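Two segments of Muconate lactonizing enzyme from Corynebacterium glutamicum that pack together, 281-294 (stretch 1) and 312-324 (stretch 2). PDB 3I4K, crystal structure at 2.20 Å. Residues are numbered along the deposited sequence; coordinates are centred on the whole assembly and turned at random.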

# COMPACT_ATOMS: atom_id res chain seq x y z
N GLY A 281 8.22 -8.76 -3.80
CA GLY A 281 8.54 -7.40 -4.18
C GLY A 281 8.25 -6.31 -3.17
O GLY A 281 7.62 -6.53 -2.13
N LEU A 282 8.71 -5.11 -3.49
CA LEU A 282 8.50 -3.96 -2.63
C LEU A 282 7.04 -3.48 -2.74
O LEU A 282 6.48 -2.96 -1.78
CB LEU A 282 9.48 -2.84 -3.00
CG LEU A 282 10.95 -3.17 -2.72
CD1 LEU A 282 11.85 -2.28 -3.57
CD2 LEU A 282 11.24 -2.97 -1.23
N LEU A 283 6.43 -3.64 -3.91
CA LEU A 283 5.04 -3.22 -4.07
C LEU A 283 4.15 -4.11 -3.20
O LEU A 283 3.35 -3.61 -2.41
CB LEU A 283 4.59 -3.29 -5.54
CG LEU A 283 5.34 -2.43 -6.57
CD1 LEU A 283 4.63 -2.52 -7.92
CD2 LEU A 283 5.42 -0.99 -6.12
N GLU A 284 4.30 -5.43 -3.34
CA GLU A 284 3.51 -6.37 -2.55
C GLU A 284 3.73 -6.16 -1.07
O GLU A 284 2.78 -6.20 -0.29
CB GLU A 284 3.84 -7.81 -2.93
CG GLU A 284 3.32 -8.21 -4.30
CD GLU A 284 1.81 -8.01 -4.42
OE1 GLU A 284 1.07 -8.64 -3.64
OE2 GLU A 284 1.37 -7.24 -5.29
N SER A 285 4.98 -5.92 -0.68
CA SER A 285 5.32 -5.69 0.71
C SER A 285 4.55 -4.49 1.29
O SER A 285 4.19 -4.49 2.47
CB SER A 285 6.82 -5.44 0.86
OG SER A 285 7.57 -6.62 0.59
N LYS A 286 4.32 -3.46 0.48
CA LYS A 286 3.55 -2.30 0.96
C LYS A 286 2.12 -2.73 1.28
O LYS A 286 1.50 -2.23 2.23
CB LYS A 286 3.49 -1.19 -0.10
CG LYS A 286 4.69 -0.26 -0.14
CD LYS A 286 4.89 0.47 1.18
CE LYS A 286 5.97 1.52 1.06
NZ LYS A 286 6.15 2.23 2.36
N LYS A 287 1.60 -3.66 0.48
CA LYS A 287 0.25 -4.16 0.69
C LYS A 287 0.15 -4.95 1.98
O LYS A 287 -0.81 -4.80 2.74
CB LYS A 287 -0.18 -5.01 -0.50
CG LYS A 287 -0.11 -4.27 -1.84
CD LYS A 287 -0.63 -5.13 -2.97
CE LYS A 287 -0.42 -4.48 -4.33
NZ LYS A 287 -0.85 -5.40 -5.41
N ILE A 288 1.15 -5.79 2.25
CA ILE A 288 1.14 -6.58 3.48
C ILE A 288 1.07 -5.61 4.66
O ILE A 288 0.27 -5.79 5.58
CB ILE A 288 2.44 -7.43 3.65
CG1 ILE A 288 2.61 -8.41 2.48
CG2 ILE A 288 2.38 -8.18 4.98
CD1 ILE A 288 1.63 -9.60 2.45
N ALA A 289 1.91 -4.58 4.63
CA ALA A 289 1.95 -3.61 5.71
C ALA A 289 0.62 -2.88 5.92
O ALA A 289 0.18 -2.66 7.05
CB ALA A 289 3.06 -2.59 5.45
N ALA A 290 -0.01 -2.49 4.81
CA ALA A 290 -1.29 -1.78 4.86
C ALA A 290 -2.36 -2.61 5.57
O ALA A 290 -3.07 -2.11 6.43
CB ALA A 290 -1.77 -1.46 3.45
N ILE A 291 -2.45 -3.88 5.19
CA ILE A 291 -3.43 -4.78 5.78
C ILE A 291 -3.12 -5.03 7.25
O ILE A 291 -3.98 -4.88 8.11
CB ILE A 291 -3.48 -6.10 4.99
CG1 ILE A 291 -4.03 -5.81 3.58
CG2 ILE A 291 -4.34 -7.13 5.71
CD1 ILE A 291 -3.72 -6.90 2.57
N ALA A 292 -1.88 -5.39 7.56
CA ALA A 292 -1.49 -5.62 8.95
C ALA A 292 -1.81 -4.39 9.81
O ALA A 292 -2.48 -4.50 10.85
CB ALA A 292 0.01 -5.94 9.01
N GLU A 293 -1.34 -3.23 9.38
CA GLU A 293 -1.57 -1.98 10.09
C GLU A 293 -3.07 -1.71 10.34
O GLU A 293 -3.46 -1.27 11.43
CB GLU A 293 -0.96 -0.82 9.30
CG GLU A 293 -1.25 0.54 9.86
CD GLU A 293 -0.65 1.65 9.02
OE1 GLU A 293 -0.94 1.72 7.79
OE2 GLU A 293 0.13 2.44 9.58
N ALA A 294 -3.90 -1.97 9.35
CA ALA A 294 -5.33 -1.74 9.51
C ALA A 294 -5.98 -2.67 10.56
O ALA A 294 -6.92 -2.28 11.26
CB ALA A 294 -6.03 -1.90 8.17
N ALA A 312 19.52 -4.78 1.69
CA ALA A 312 19.45 -3.35 1.43
C ALA A 312 18.07 -2.98 0.88
O ALA A 312 17.55 -1.90 1.14
CB ALA A 312 20.54 -2.95 0.44
N ALA A 313 17.50 -3.88 0.09
CA ALA A 313 16.18 -3.62 -0.47
C ALA A 313 15.18 -3.61 0.67
O ALA A 313 14.27 -2.78 0.70
CB ALA A 313 15.82 -4.70 -1.49
N SER A 314 15.37 -4.50 1.64
CA SER A 314 14.47 -4.57 2.79
C SER A 314 14.66 -3.42 3.77
O SER A 314 13.72 -3.04 4.47
CB SER A 314 14.62 -5.91 3.51
OG SER A 314 14.03 -6.96 2.75
N LEU A 315 15.87 -2.86 3.83
CA LEU A 315 16.12 -1.74 4.74
C LEU A 315 15.50 -0.46 4.15
O LEU A 315 15.05 0.42 4.89
CB LEU A 315 17.62 -1.56 4.97
CG LEU A 315 18.29 -2.57 5.90
CD1 LEU A 315 19.80 -2.45 5.79
CD2 LEU A 315 17.86 -2.33 7.35
N GLN A 316 15.47 -0.37 2.83
CA GLN A 316 14.88 0.79 2.17
C GLN A 316 13.38 0.73 2.45
O GLN A 316 12.72 1.76 2.63
CB GLN A 316 15.13 0.74 0.66
CG GLN A 316 16.60 0.88 0.27
CD GLN A 316 17.12 2.31 0.37
OE1 GLN A 316 18.33 2.53 0.48
NE2 GLN A 316 16.22 3.28 0.32
N PHE A 317 12.85 -0.49 2.49
CA PHE A 317 11.43 -0.68 2.75
C PHE A 317 11.14 -0.25 4.18
O PHE A 317 10.24 0.53 4.43
CB PHE A 317 11.00 -2.14 2.54
CG PHE A 317 9.53 -2.37 2.79
CD1 PHE A 317 9.08 -2.85 4.02
CD2 PHE A 317 8.59 -2.04 1.82
CE1 PHE A 317 7.71 -2.98 4.29
CE2 PHE A 317 7.21 -2.16 2.07
CZ PHE A 317 6.78 -2.64 3.32
N ALA A 318 11.94 -0.75 5.12
CA ALA A 318 11.75 -0.40 6.51
C ALA A 318 11.92 1.11 6.73
O ALA A 318 11.27 1.69 7.60
CB ALA A 318 12.74 -1.16 7.38
N ALA A 319 12.80 1.73 5.95
CA ALA A 319 13.05 3.16 6.09
C ALA A 319 11.83 4.00 5.72
O ALA A 319 11.63 5.08 6.26
CB ALA A 319 14.23 3.57 5.22
N SER A 320 11.01 3.48 4.82
CA SER A 320 9.84 4.19 4.34
C SER A 320 8.50 3.65 4.83
O SER A 320 7.45 4.18 4.48
CB SER A 320 9.83 4.18 2.82
OG SER A 320 9.72 2.85 2.35
N THR A 321 8.53 2.60 5.65
CA THR A 321 7.30 2.00 6.13
C THR A 321 7.10 2.12 7.64
O THR A 321 7.71 1.40 8.42
CB THR A 321 7.25 0.53 5.71
OG1 THR A 321 7.41 0.45 4.28
CG2 THR A 321 5.92 -0.10 6.11
N LYS A 322 6.22 3.03 8.04
CA LYS A 322 5.94 3.27 9.44
C LYS A 322 5.38 2.03 10.14
O LYS A 322 5.63 1.81 11.33
CB LYS A 322 4.96 4.43 9.57
CG LYS A 322 5.09 5.26 10.82
CD LYS A 322 4.61 4.56 12.04
CE LYS A 322 4.78 5.44 13.27
NZ LYS A 322 6.20 5.81 13.46
N ALA A 323 4.62 1.23 9.40
CA ALA A 323 4.00 0.02 9.94
C ALA A 323 5.02 -1.06 10.34
O ALA A 323 4.64 -2.06 10.95
CB ALA A 323 3.00 -0.54 8.94
N ILE A 324 6.30 -0.88 9.97
CA ILE A 324 7.33 -1.83 10.41
C ILE A 324 7.52 -1.25 11.80
O ILE A 324 8.32 -0.34 12.01
CB ILE A 324 8.65 -1.71 9.64
CG1 ILE A 324 8.48 -2.21 8.21
CG2 ILE A 324 9.74 -2.53 10.37
CD1 ILE A 324 8.26 -3.71 8.10

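What fills the space between the two helices, whose axes come no closer than 11.0 Å? Chiefly the side chain of Phe317, which loses more area to the contact than any other residue here. Its chi1 is t, its CA-to-CB bond points toward the first helix, and its ring enters a pocket formed by Leu282, Ser285, Lys286 and Ala289, a knob in a hole spanning about two turns. Ser285 covers one face of the ring: its CB lies 3.9 Å from the centroid of the Phe317 ring and 26° off the normal, a CH-pi contact. Ala289 CB stands at the edge instead, 4.3 Å from Phe317 CZ. The ring also reaches the helix backbone, with Phe317 CZ 3.3 Å from Ser285 O.

Where do the remaining apolar contacts lie? They extend from both ends of this pocket. At the start of the first helix, Leu282 has a sideways CA-to-CB bond, yet the end of its side chain comes nearer, bringing CD2 to 3.9 Å from Phe317 CB and 3.6 Å from Ala313 O. Farther along, small residues permit close approach: Ala289 CB is 3.8 Å from Thr321 CG2 and 4.0 Å from Ala323 CB. Ala323 CB also lies 4.0 Å from Glu293 CB, and the CA atoms of Glu293 and Ala323 are only 5.9 Å apart. Ala323 belongs to a type I turn from Thr321 to Ile324, so it is the turn, rather than the helix before it, that meets the later part of the first helix.

Which polar interaction joins the stretches? Lys286 supplies it, donating a hydrogen bond from NZ to Thr321 OG1 at 2.9 Å. Its CA-to-CB bond points sideways, but the chain bends through m, m and then extends through t, t, carrying the amine to the second stretch. On the way its CD passes 3.6 Å from Phe317 CE2, so the aliphatic part packs against the ring while the charged end finds oxygen. Lys286 NZ also lies 3.2 Å from Ser320 O.

How are the hydroxyl groups near the contact occupied? Thr321 OG1 donates to Phe317 O at 2.8 Å, leaving the oxygen free to accept from Lys286; one hydroxyl thus ties its own backbone and the neighbouring helix together. Ser285 turns its polar end back as well, with OG donating to Gly281 O at 2.7 Å. That bond satisfies the hydroxyl within its own stretch while CB remains over the Phe317 ring.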